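Local coordinates for protein MNMC2 (Aquifex aeolicus, PDB 3VYW) that binds S-adenosylmethionine and acts as a tRNA methyltransferase in wobble uridine modification, without the oxidase domain usually fused to such enzymes, at residues A[32-37]-A[295-300]; A[61-66]-A[193-198]; A[221-226]-A[254-259]; A[227-232]-A[272-277]. All coordinates share one frame; numbering follows the deposited sequence.

Contact 1: A[32-37]-A[295-300]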
# COMPACT_ATOMS: atom_id res chain seq x y z
N ARG A 32 24.70 4.85 5.30
CA ARG A 32 24.15 4.76 6.60
C ARG A 32 22.65 4.72 6.59
O ARG A 32 22.07 3.90 7.24
CB ARG A 32 24.61 5.96 7.37
CG ARG A 32 24.19 5.95 8.80
CD ARG A 32 24.69 7.18 9.48
NE ARG A 32 23.89 8.33 9.14
CZ ARG A 32 24.38 9.53 8.90
NH1 ARG A 32 25.68 9.74 8.96
NH2 ARG A 32 23.58 10.51 8.61
N GLU A 33 22.01 5.60 5.86
CA GLU A 33 20.59 5.54 5.67
C GLU A 33 20.09 4.31 4.92
O GLU A 33 19.08 3.77 5.24
CB GLU A 33 20.05 6.83 5.08
CG GLU A 33 20.42 8.06 5.85
CD GLU A 33 20.15 7.96 7.33
OE1 GLU A 33 19.13 7.43 7.73
OE2 GLU A 33 20.96 8.43 8.10
N PHE A 34 20.81 3.86 3.92
CA PHE A 34 20.40 2.70 3.18
C PHE A 34 20.38 1.51 4.09
O PHE A 34 19.50 0.73 4.05
CB PHE A 34 21.35 2.48 2.01
CG PHE A 34 20.95 1.40 1.07
CD1 PHE A 34 19.69 1.33 0.58
CD2 PHE A 34 21.87 0.48 0.65
CE1 PHE A 34 19.33 0.36 -0.31
CE2 PHE A 34 21.53 -0.49 -0.24
CZ PHE A 34 20.25 -0.56 -0.72
N LEU A 35 21.38 1.38 4.92
CA LEU A 35 21.42 0.31 5.87
C LEU A 35 20.30 0.37 6.86
O LEU A 35 19.71 -0.61 7.19
CB LEU A 35 22.72 0.36 6.61
CG LEU A 35 23.94 0.02 5.81
CD1 LEU A 35 25.15 -0.02 6.69
CD2 LEU A 35 23.76 -1.29 5.11
N ARG A 36 20.02 1.54 7.37
CA ARG A 36 18.88 1.71 8.23
C ARG A 36 17.47 1.54 7.64
O ARG A 36 16.62 1.02 8.28
CB ARG A 36 19.05 2.95 9.09
CG ARG A 36 17.97 3.97 8.96
CD ARG A 36 17.91 4.86 10.14
NE ARG A 36 18.98 5.81 10.14
CZ ARG A 36 19.56 6.23 11.23
NH1 ARG A 36 19.16 5.80 12.40
NH2 ARG A 36 20.53 7.07 11.15
N PHE A 37 17.23 1.99 6.42
CA PHE A 37 15.90 1.93 5.85
C PHE A 37 15.53 0.74 5.01
O PHE A 37 14.40 0.53 4.76
CB PHE A 37 15.63 3.16 5.01
CG PHE A 37 15.58 4.40 5.79
CD1 PHE A 37 16.08 5.54 5.29
CD2 PHE A 37 15.04 4.42 7.02
CE1 PHE A 37 16.05 6.69 6.01
CE2 PHE A 37 15.00 5.56 7.75
CZ PHE A 37 15.50 6.70 7.24
N ILE A 295 15.28 1.79 -6.26
CA ILE A 295 14.33 2.85 -6.16
C ILE A 295 14.56 3.57 -4.89
O ILE A 295 14.48 4.75 -4.83
CB ILE A 295 12.91 2.30 -6.19
CG1 ILE A 295 12.58 1.84 -7.59
CG2 ILE A 295 11.93 3.34 -5.74
CD1 ILE A 295 11.37 0.98 -7.71
N LEU A 296 14.85 2.83 -3.86
CA LEU A 296 15.24 3.40 -2.61
C LEU A 296 16.53 4.16 -2.69
O LEU A 296 16.63 5.21 -2.14
CB LEU A 296 15.32 2.30 -1.55
CG LEU A 296 15.77 2.67 -0.13
CD1 LEU A 296 14.88 3.69 0.50
CD2 LEU A 296 15.82 1.48 0.76
N ILE A 297 17.53 3.63 -3.35
CA ILE A 297 18.79 4.30 -3.45
C ILE A 297 18.66 5.61 -4.18
O ILE A 297 19.18 6.60 -3.77
CB ILE A 297 19.84 3.43 -4.13
CG1 ILE A 297 20.24 2.26 -3.25
CG2 ILE A 297 21.07 4.23 -4.45
CD1 ILE A 297 20.95 1.15 -3.96
N ASP A 298 17.91 5.62 -5.25
CA ASP A 298 17.70 6.80 -6.01
C ASP A 298 17.07 7.87 -5.19
O ASP A 298 17.35 9.01 -5.37
CB ASP A 298 16.75 6.51 -7.11
CG ASP A 298 17.38 5.84 -8.22
OD1 ASP A 298 18.59 5.70 -8.19
OD2 ASP A 298 16.64 5.45 -9.11
N TYR A 299 16.17 7.48 -4.32
CA TYR A 299 15.49 8.40 -3.44
C TYR A 299 16.41 9.07 -2.45
O TYR A 299 16.35 10.25 -2.24
CB TYR A 299 14.36 7.65 -2.76
CG TYR A 299 13.63 8.37 -1.68
CD1 TYR A 299 12.62 9.22 -1.97
CD2 TYR A 299 13.94 8.17 -0.36
CE1 TYR A 299 11.95 9.87 -0.98
CE2 TYR A 299 13.28 8.81 0.64
CZ TYR A 299 12.27 9.66 0.32
OH TYR A 299 11.60 10.28 1.32
N LEU A 300 17.27 8.29 -1.84
CA LEU A 300 18.20 8.79 -0.88
C LEU A 300 19.16 9.77 -1.52
O LEU A 300 19.54 10.73 -0.91
CB LEU A 300 18.93 7.66 -0.21
CG LEU A 300 18.04 6.88 0.72
CD1 LEU A 300 18.70 5.63 1.21
CD2 LEU A 300 17.59 7.73 1.87
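The odd thing here is that E33 starts out towards its partner helix and then turns its back on it. Two helices, 24-37 near the N terminus and 292-303 near the C terminus, pack obliquely, the axes of the two short segments coming within 10.4 Å, with N-to-C directions 137° from each other. E33 gives L300 its CB and then bends at chi2, carrying the carboxylate off to a salt-bridge network with R32 and R36. R36 NE reaches E33 OE1 at 2.9 Å, and R32 NE lies 3.1 Å from E33 OE2. No hydrogen bond crosses between the helices; side chains meet through carbon atoms. F34, with CG anti to the backbone N (chi1 -173°), swings its ring across to I297, whose CG1 makes a CH-pi contact over one face, 3.9 Å from the F34 centroid. L296 CD2 sits at the edge of that ring, 3.8 Å from F34 CE1. An alanine in place of F34 would remove the ring and would probably loosen the junction with I297 and L296, and with L11 of helix 3-18. F37 meets L300 CD2 at its ring edge, while R36 CG lies 3.5 Å above one face of the F37 ring.

Contact 2: A[61-66]-A[193-198]. With SAM (S-adenosylmethionine), chain E.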
# COMPACT_ATOMS: atom_id res chain seq x y z
N LYS A 61 9.25 -11.84 6.91
CA LYS A 61 10.66 -11.83 7.20
C LYS A 61 11.53 -11.04 6.25
O LYS A 61 12.49 -10.48 6.66
CB LYS A 61 11.16 -13.26 7.30
CG LYS A 61 11.00 -13.87 8.66
CD LYS A 61 10.58 -15.31 8.58
CE LYS A 61 11.75 -16.26 8.66
NZ LYS A 61 11.28 -17.65 8.91
N THR A 62 11.21 -11.05 4.98
CA THR A 62 11.85 -10.21 4.01
C THR A 62 11.65 -8.73 4.21
O THR A 62 12.56 -7.96 4.15
CB THR A 62 11.38 -10.59 2.61
OG1 THR A 62 11.55 -11.97 2.43
CG2 THR A 62 12.17 -9.93 1.60
N TYR A 63 10.42 -8.32 4.39
CA TYR A 63 10.10 -6.94 4.60
C TYR A 63 10.29 -6.50 6.01
O TYR A 63 10.42 -5.34 6.29
CB TYR A 63 8.68 -6.72 4.20
CG TYR A 63 8.48 -6.95 2.76
CD1 TYR A 63 7.95 -8.11 2.29
CD2 TYR A 63 8.82 -5.98 1.87
CE1 TYR A 63 7.76 -8.31 0.97
CE2 TYR A 63 8.64 -6.18 0.55
CZ TYR A 63 8.10 -7.33 0.12
OH TYR A 63 7.93 -7.49 -1.20
N GLY A 64 10.33 -7.46 6.90
CA GLY A 64 10.43 -7.20 8.31
C GLY A 64 9.28 -6.48 8.92
O GLY A 64 9.46 -5.67 9.78
N GLU A 65 8.09 -6.81 8.45
CA GLU A 65 6.89 -6.16 8.86
C GLU A 65 5.72 -7.06 9.00
O GLU A 65 5.63 -8.04 8.34
CB GLU A 65 6.56 -5.09 7.86
CG GLU A 65 7.69 -4.15 7.64
CD GLU A 65 7.23 -2.80 7.24
OE1 GLU A 65 6.21 -2.74 6.57
OE2 GLU A 65 7.88 -1.82 7.60
N PRO A 66 4.80 -6.70 9.85
CA PRO A 66 3.50 -7.33 9.91
C PRO A 66 2.62 -6.98 8.74
O PRO A 66 2.70 -5.93 8.20
CB PRO A 66 2.93 -6.80 11.20
CG PRO A 66 3.59 -5.52 11.39
CD PRO A 66 4.93 -5.62 10.83
N ASP A 193 -2.40 -1.05 0.18
CA ASP A 193 -1.87 -1.65 1.36
C ASP A 193 -0.67 -2.49 1.07
O ASP A 193 -0.72 -3.68 1.12
CB ASP A 193 -2.92 -2.52 1.99
CG ASP A 193 -2.64 -2.81 3.40
OD1 ASP A 193 -1.79 -2.16 3.97
OD2 ASP A 193 -3.26 -3.70 3.94
N ALA A 194 0.42 -1.84 0.75
CA ALA A 194 1.69 -2.46 0.59
C ALA A 194 2.43 -2.38 1.90
O ALA A 194 1.97 -1.79 2.83
CB ALA A 194 2.45 -1.79 -0.50
N PHE A 195 3.58 -2.99 1.95
CA PHE A 195 4.46 -2.87 3.07
C PHE A 195 5.05 -1.50 2.94
O PHE A 195 4.90 -0.87 1.95
CB PHE A 195 5.53 -3.95 3.08
CG PHE A 195 5.03 -5.29 3.44
CD1 PHE A 195 4.89 -6.25 2.50
CD2 PHE A 195 4.67 -5.57 4.71
CE1 PHE A 195 4.41 -7.47 2.82
CE2 PHE A 195 4.18 -6.79 5.04
CZ PHE A 195 4.05 -7.74 4.09
N SER A 196 5.72 -1.04 3.95
CA SER A 196 6.02 0.35 4.12
C SER A 196 6.93 0.83 3.02
O SER A 196 7.60 0.06 2.42
CB SER A 196 6.57 0.56 5.51
OG SER A 196 7.76 1.25 5.48
N PRO A 197 6.90 2.11 2.70
CA PRO A 197 7.50 2.58 1.47
C PRO A 197 8.99 2.37 1.33
O PRO A 197 9.44 2.12 0.27
CB PRO A 197 7.14 4.05 1.46
CG PRO A 197 5.86 4.10 2.18
CD PRO A 197 5.69 2.87 2.99
N TYR A 198 9.74 2.52 2.40
CA TYR A 198 11.14 2.22 2.36
C TYR A 198 11.36 0.76 2.11
O TYR A 198 12.24 0.37 1.40
CB TYR A 198 11.81 2.67 3.63
CG TYR A 198 11.84 4.15 3.81
CD1 TYR A 198 12.02 4.69 5.04
CD2 TYR A 198 11.68 4.99 2.77
CE1 TYR A 198 12.04 6.04 5.23
CE2 TYR A 198 11.72 6.34 2.95
CZ TYR A 198 11.90 6.85 4.19
OH TYR A 198 11.91 8.18 4.41
N SAM E . -3.75 -6.16 2.35
CA SAM E . -3.36 -7.30 3.08
C SAM E . -4.51 -7.59 3.96
O SAM E . -4.61 -8.60 4.60
OXT SAM E . -5.39 -6.78 4.00
CB SAM E . -2.02 -6.93 3.69
CG SAM E . -0.97 -7.07 2.59
SD SAM E . 0.59 -6.70 2.97
CE SAM E . 0.61 -5.27 3.74
C5' SAM E . 1.51 -6.49 1.61
C4' SAM E . 1.20 -7.41 0.42
O4' SAM E . 1.67 -6.82 -0.77
C3' SAM E . 1.88 -8.76 0.47
O3' SAM E . 0.99 -9.76 0.04
C2' SAM E . 2.99 -8.65 -0.54
O2' SAM E . 3.28 -9.91 -1.09
C1' SAM E . 2.38 -7.75 -1.56
N9 SAM E . 3.35 -7.12 -2.49
C8 SAM E . 4.47 -6.51 -2.20
N7 SAM E . 5.08 -6.05 -3.27
C5 SAM E . 4.34 -6.36 -4.30
C6 SAM E . 4.41 -6.16 -5.74
N6 SAM E . 5.41 -5.53 -6.32
N1 SAM E . 3.44 -6.64 -6.46
C2 SAM E . 2.42 -7.26 -5.93
N3 SAM E . 2.31 -7.47 -4.65
C4 SAM E . 3.21 -7.06 -3.79
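An offset stack of Y63 on F195 forms one wall of the S-adenosylmethionine pocket, within the Rossmann-like fold of this methyltransferase. Residues 193-198 belong to the loop after strand 187-192; residues 61-66 lead into the short strand 65-66 through a G1 bulge in which G64 and E65 both face H60. The two rings are nearly parallel, planes 16° apart and centroids 4.5 Å from each other, and Y63 CB adds a CH-pi contact over the same F195 face. E65 CB comes obliquely to F195, and the backbone oxygen of P66 lies at the ring's edge, 3.6 Å from F195 CE2. A single hydrogen bond crosses the two segments: S196 N donates to E65 OE1 at 3.2 Å (160°), approaching from above the carboxylate plane, with E65 CG anti to its own carbonyl carbon. The ligand takes the opposite face of F195, where SAM C5' is 3.3 Å from F195 CE1 and the sulfur SD rides near the rim. Replacing F195 by an alanine would strip away this partition and would probably leave both the Y63 ring and the SAM sulfonium end less firmly held. N200 OD1 and W204 NE1 bond to the F195 backbone N and O, which is likely to steady the base of the side chain. Further along SAM, A194 O lies 3.8 Å from the methyl CE, and D193 OD2 accepts a hydrogen bond from SAM N at 3.0 Å.

Contact 3: A[221-226]-A[254-259]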
# COMPACT_ATOMS: atom_id res chain seq x y z
N TYR A 221 -11.96 7.42 -3.55
CA TYR A 221 -11.01 7.65 -2.49
C TYR A 221 -9.86 6.64 -2.49
O TYR A 221 -10.05 5.48 -2.66
CB TYR A 221 -11.73 7.60 -1.15
CG TYR A 221 -12.56 8.80 -0.88
CD1 TYR A 221 -13.89 8.82 -1.18
CD2 TYR A 221 -12.01 9.93 -0.35
CE1 TYR A 221 -14.65 9.92 -0.94
CE2 TYR A 221 -12.77 11.03 -0.10
CZ TYR A 221 -14.09 11.02 -0.40
OH TYR A 221 -14.82 12.13 -0.15
N TRP A 222 -8.66 7.13 -2.25
CA TRP A 222 -7.50 6.31 -2.13
C TRP A 222 -7.09 6.30 -0.70
O TRP A 222 -6.93 7.33 -0.13
CB TRP A 222 -6.43 6.91 -2.98
CG TRP A 222 -5.08 6.26 -2.94
CD1 TRP A 222 -4.53 5.46 -3.87
CD2 TRP A 222 -4.03 6.44 -1.95
NE1 TRP A 222 -3.28 5.11 -3.53
CE2 TRP A 222 -2.93 5.65 -2.39
CE3 TRP A 222 -3.91 7.11 -0.77
CZ2 TRP A 222 -1.76 5.56 -1.69
CZ3 TRP A 222 -2.75 7.00 -0.06
CH2 TRP A 222 -1.70 6.24 -0.51
N VAL A 223 -6.94 5.14 -0.12
CA VAL A 223 -6.65 5.04 1.29
C VAL A 223 -5.44 4.19 1.65
O VAL A 223 -5.18 3.19 1.05
CB VAL A 223 -7.86 4.56 2.09
CG1 VAL A 223 -8.97 5.55 2.00
CG2 VAL A 223 -8.33 3.22 1.62
N SER A 224 -4.70 4.63 2.64
CA SER A 224 -3.62 3.86 3.15
C SER A 224 -3.39 4.17 4.60
O SER A 224 -3.72 5.22 5.06
CB SER A 224 -2.37 4.10 2.34
OG SER A 224 -1.32 3.35 2.83
N TYR A 225 -2.80 3.24 5.31
CA TYR A 225 -2.32 3.45 6.65
C TYR A 225 -1.16 4.42 6.70
O TYR A 225 -0.90 5.01 7.69
CB TYR A 225 -1.94 2.13 7.28
CG TYR A 225 -0.75 1.55 6.64
CD1 TYR A 225 0.50 1.89 7.05
CD2 TYR A 225 -0.87 0.73 5.58
CE1 TYR A 225 1.58 1.40 6.43
CE2 TYR A 225 0.21 0.23 4.96
CZ TYR A 225 1.44 0.57 5.40
OH TYR A 225 2.52 0.08 4.79
N SER A 226 -0.44 4.53 5.61
CA SER A 226 0.75 5.35 5.52
C SER A 226 0.54 6.85 5.43
O SER A 226 -0.35 7.31 4.81
CB SER A 226 1.59 4.84 4.36
OG SER A 226 2.57 5.72 3.95
N GLY A 254 -3.40 8.10 8.89
CA GLY A 254 -3.37 7.59 7.55
C GLY A 254 -3.57 8.63 6.51
O GLY A 254 -3.65 9.77 6.80
N THR A 255 -3.67 8.22 5.27
CA THR A 255 -3.85 9.16 4.22
C THR A 255 -5.09 8.86 3.45
O THR A 255 -5.40 7.75 3.20
CB THR A 255 -2.63 9.22 3.31
OG1 THR A 255 -1.58 9.80 4.03
CG2 THR A 255 -2.87 10.12 2.20
N VAL A 256 -5.82 9.91 3.13
CA VAL A 256 -7.00 9.81 2.33
C VAL A 256 -6.86 10.72 1.16
O VAL A 256 -6.51 11.85 1.31
CB VAL A 256 -8.22 10.23 3.11
CG1 VAL A 256 -9.45 9.69 2.47
CG2 VAL A 256 -8.13 9.73 4.53
N ALA A 257 -7.10 10.21 -0.03
CA ALA A 257 -6.94 10.98 -1.23
C ALA A 257 -8.12 10.89 -2.16
O ALA A 257 -8.77 9.90 -2.25
CB ALA A 257 -5.67 10.58 -1.94
N SER A 258 -8.41 11.96 -2.85
CA SER A 258 -9.36 11.91 -3.92
C SER A 258 -9.01 12.95 -4.93
O SER A 258 -8.52 13.98 -4.59
CB SER A 258 -10.75 12.14 -3.40
OG SER A 258 -11.65 12.21 -4.45
N LEU A 259 -9.21 12.67 -6.19
CA LEU A 259 -9.07 13.69 -7.19
C LEU A 259 -10.09 14.77 -7.04
O LEU A 259 -9.78 15.91 -7.12
CB LEU A 259 -9.22 13.06 -8.54
CG LEU A 259 -8.16 12.08 -8.87
CD1 LEU A 259 -8.56 11.34 -10.11
CD2 LEU A 259 -6.89 12.83 -9.11
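Four backbone hydrogen bonds knit strands 220-224 and 253-258 together as antiparallel neighbours. W222 and A257 form one hydrogen-bonded pair, W222 N reaching A257 O at 2.8 Å on a lone pair; S224 and T255 form the other, T255 N lying 3.0 Å from S224 O. V223 and V256 make the non-hydrogen-bonded pair between them, their side chains side by side and pointing the same way, CG1 to CG1 4.2 Å, and V256 CG1 is also touched by Y221 CD2 at 3.8 Å. On the other face W222 lays its CB against A257 CB, and the edge of its indole meets T255 CG2, 3.9 Å from W222 CZ3.

T255 OG1 donates to S226 O (2.9 Å), just past the end of strand 220-224, tying that loop to the strand, and R232 NE bonds to the same hydroxyl. S224 OG closes an ST turn by accepting from S226 N at 3.1 Å, and it also bonds H192 O.

The antiparallel strand 253-258 is slotted between 220-224 and 241-246, the hallmark of the Rossmann-like methyltransferase sheet; 187-192 runs parallel on the far side of 220-224, helix 74-86 packs on V223, and helix 206-213 on W222.

Contact 4: A[227-232]-A[272-277]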
# COMPACT_ATOMS: atom_id res chain seq x y z
N SER A 227 1.40 7.59 6.10
CA SER A 227 1.45 9.01 5.97
C SER A 227 2.78 9.45 5.47
O SER A 227 3.22 10.49 5.81
CB SER A 227 1.12 9.70 7.27
OG SER A 227 1.56 8.94 8.34
N SER A 228 3.42 8.67 4.64
CA SER A 228 4.73 8.98 4.14
C SER A 228 4.77 10.30 3.39
O SER A 228 3.96 10.56 2.57
CB SER A 228 5.16 7.88 3.19
OG SER A 228 6.15 8.26 2.30
N LEU A 229 5.75 11.10 3.69
CA LEU A 229 5.88 12.37 3.05
C LEU A 229 6.09 12.22 1.59
O LEU A 229 5.59 12.96 0.82
CB LEU A 229 7.04 13.11 3.66
CG LEU A 229 6.79 13.64 5.04
CD1 LEU A 229 7.98 14.37 5.54
CD2 LEU A 229 5.63 14.58 5.01
N SER A 230 6.88 11.24 1.22
CA SER A 230 7.13 10.97 -0.15
C SER A 230 5.88 10.56 -0.88
O SER A 230 5.62 11.02 -1.94
CB SER A 230 8.20 9.90 -0.25
OG SER A 230 8.45 9.51 -1.57
N VAL A 231 5.10 9.71 -0.28
CA VAL A 231 3.86 9.34 -0.87
C VAL A 231 2.88 10.48 -1.00
O VAL A 231 2.27 10.64 -1.99
CB VAL A 231 3.22 8.21 -0.06
CG1 VAL A 231 1.95 7.76 -0.73
CG2 VAL A 231 4.16 7.07 0.06
N ARG A 232 2.74 11.30 0.01
CA ARG A 232 1.85 12.42 -0.07
C ARG A 232 2.23 13.44 -1.11
O ARG A 232 1.38 14.01 -1.73
CB ARG A 232 1.72 13.08 1.27
CG ARG A 232 1.03 12.23 2.26
CD ARG A 232 0.87 12.94 3.55
NE ARG A 232 -0.22 12.35 4.26
CZ ARG A 232 -0.55 12.67 5.49
NH1 ARG A 232 0.14 13.56 6.13
NH2 ARG A 232 -1.56 12.08 6.07
N ARG A 272 3.35 21.39 7.28
CA ARG A 272 4.61 21.98 7.53
C ARG A 272 5.73 21.06 7.18
O ARG A 272 6.69 21.45 6.62
CB ARG A 272 4.67 22.36 8.99
CG ARG A 272 5.94 23.03 9.42
CD ARG A 272 5.83 23.74 10.75
NE ARG A 272 6.90 24.70 10.88
CZ ARG A 272 8.13 24.39 11.26
NH1 ARG A 272 8.43 23.17 11.59
NH2 ARG A 272 9.06 25.32 11.29
N LYS A 273 5.59 19.82 7.58
CA LYS A 273 6.55 18.81 7.30
C LYS A 273 6.62 18.56 5.84
O LYS A 273 7.65 18.33 5.29
CB LYS A 273 6.13 17.54 7.96
CG LYS A 273 6.82 17.23 9.24
CD LYS A 273 6.30 15.92 9.72
CE LYS A 273 5.26 16.11 10.80
NZ LYS A 273 4.45 14.88 11.00
N LEU A 274 5.47 18.55 5.23
CA LEU A 274 5.36 18.32 3.84
C LEU A 274 6.00 19.42 3.04
O LEU A 274 6.65 19.19 2.06
CB LEU A 274 3.91 18.14 3.52
CG LEU A 274 3.45 17.46 2.27
CD1 LEU A 274 4.14 16.16 2.01
CD2 LEU A 274 1.97 17.29 2.31
N VAL A 275 5.80 20.65 3.46
CA VAL A 275 6.50 21.76 2.87
C VAL A 275 8.00 21.79 3.14
O VAL A 275 8.79 21.98 2.26
CB VAL A 275 5.86 23.09 3.29
CG1 VAL A 275 6.69 24.24 2.83
CG2 VAL A 275 4.49 23.21 2.73
N LEU A 276 8.35 21.70 4.42
CA LEU A 276 9.73 21.76 4.92
C LEU A 276 10.72 20.63 4.58
O LEU A 276 11.88 20.90 4.26
CB LEU A 276 9.73 21.99 6.44
CG LEU A 276 9.19 23.34 6.92
CD1 LEU A 276 9.46 23.54 8.40
CD2 LEU A 276 9.78 24.48 6.09
N SER A 277 10.27 19.38 4.67
CA SER A 277 11.18 18.24 4.62
C SER A 277 11.95 17.98 3.33
O SER A 277 11.44 18.10 2.25
CB SER A 277 10.46 16.96 4.99
OG SER A 277 11.29 16.08 5.68
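Two guanidinium groups each carry a carbon over the centre of one face: S227 CB lies 3.7 Å above that of R232, and L276 CD1 sits over that of R272, a pair on the outer side of its own helix. The R232 chain is stretched out (chi2 -178°), and its NH1 forms a salt bridge with E270, earlier in helix 268-276; K273 NZ stays 6.6 Å from R232 NH1, a like charge kept apart. The contact itself is apolar packing far from the SAM site. L229 forks into it, with CG anti to its carbonyl carbon (chi1 -73°): CD2 meets L274 CD1 at 3.7 Å, and CD1 touches S277 CB at 3.6 Å, just where helix 268-276 ends. L229 and L274 lie alongside each other, running antiparallel. The same L274 CD1 also reaches R232 CB at 4.0 Å, so this methyl settles between two residues almost one turn apart. At the start of the other helix, S228 is the N-cap, its OG accepting from V231 N at 3.1 Å along a nearly straight bond (171°). Helix 229-237, which follows strand 220-224, is thus joined to helix 268-276, which follows strand 253-258, with M266 packing against both R232 and L274.

From the N terminus, the first segment met is 32-37, on helix 24-37; it meets helix 292-303 near the other end of the chain, so contact 1 closes a loop holding all the others. Contact 2 shuts within it, tying residues 61-66 to the loop after strand 187-192, and ends before contact 3 opens. Contacts 3 and 4 cross: 221-226 and 227-232 are consecutive, as strand and helix, and pair in turn with 254-259 and 272-277. Physically the groups meet. Y198 of contact 2 packs on F37 and Y299 of contact 1, Y225 of contact 3 bonds A194 through its hydroxyl, and S230 of contact 4 touches Y299, joining terminal helices, SAM pocket and sheet.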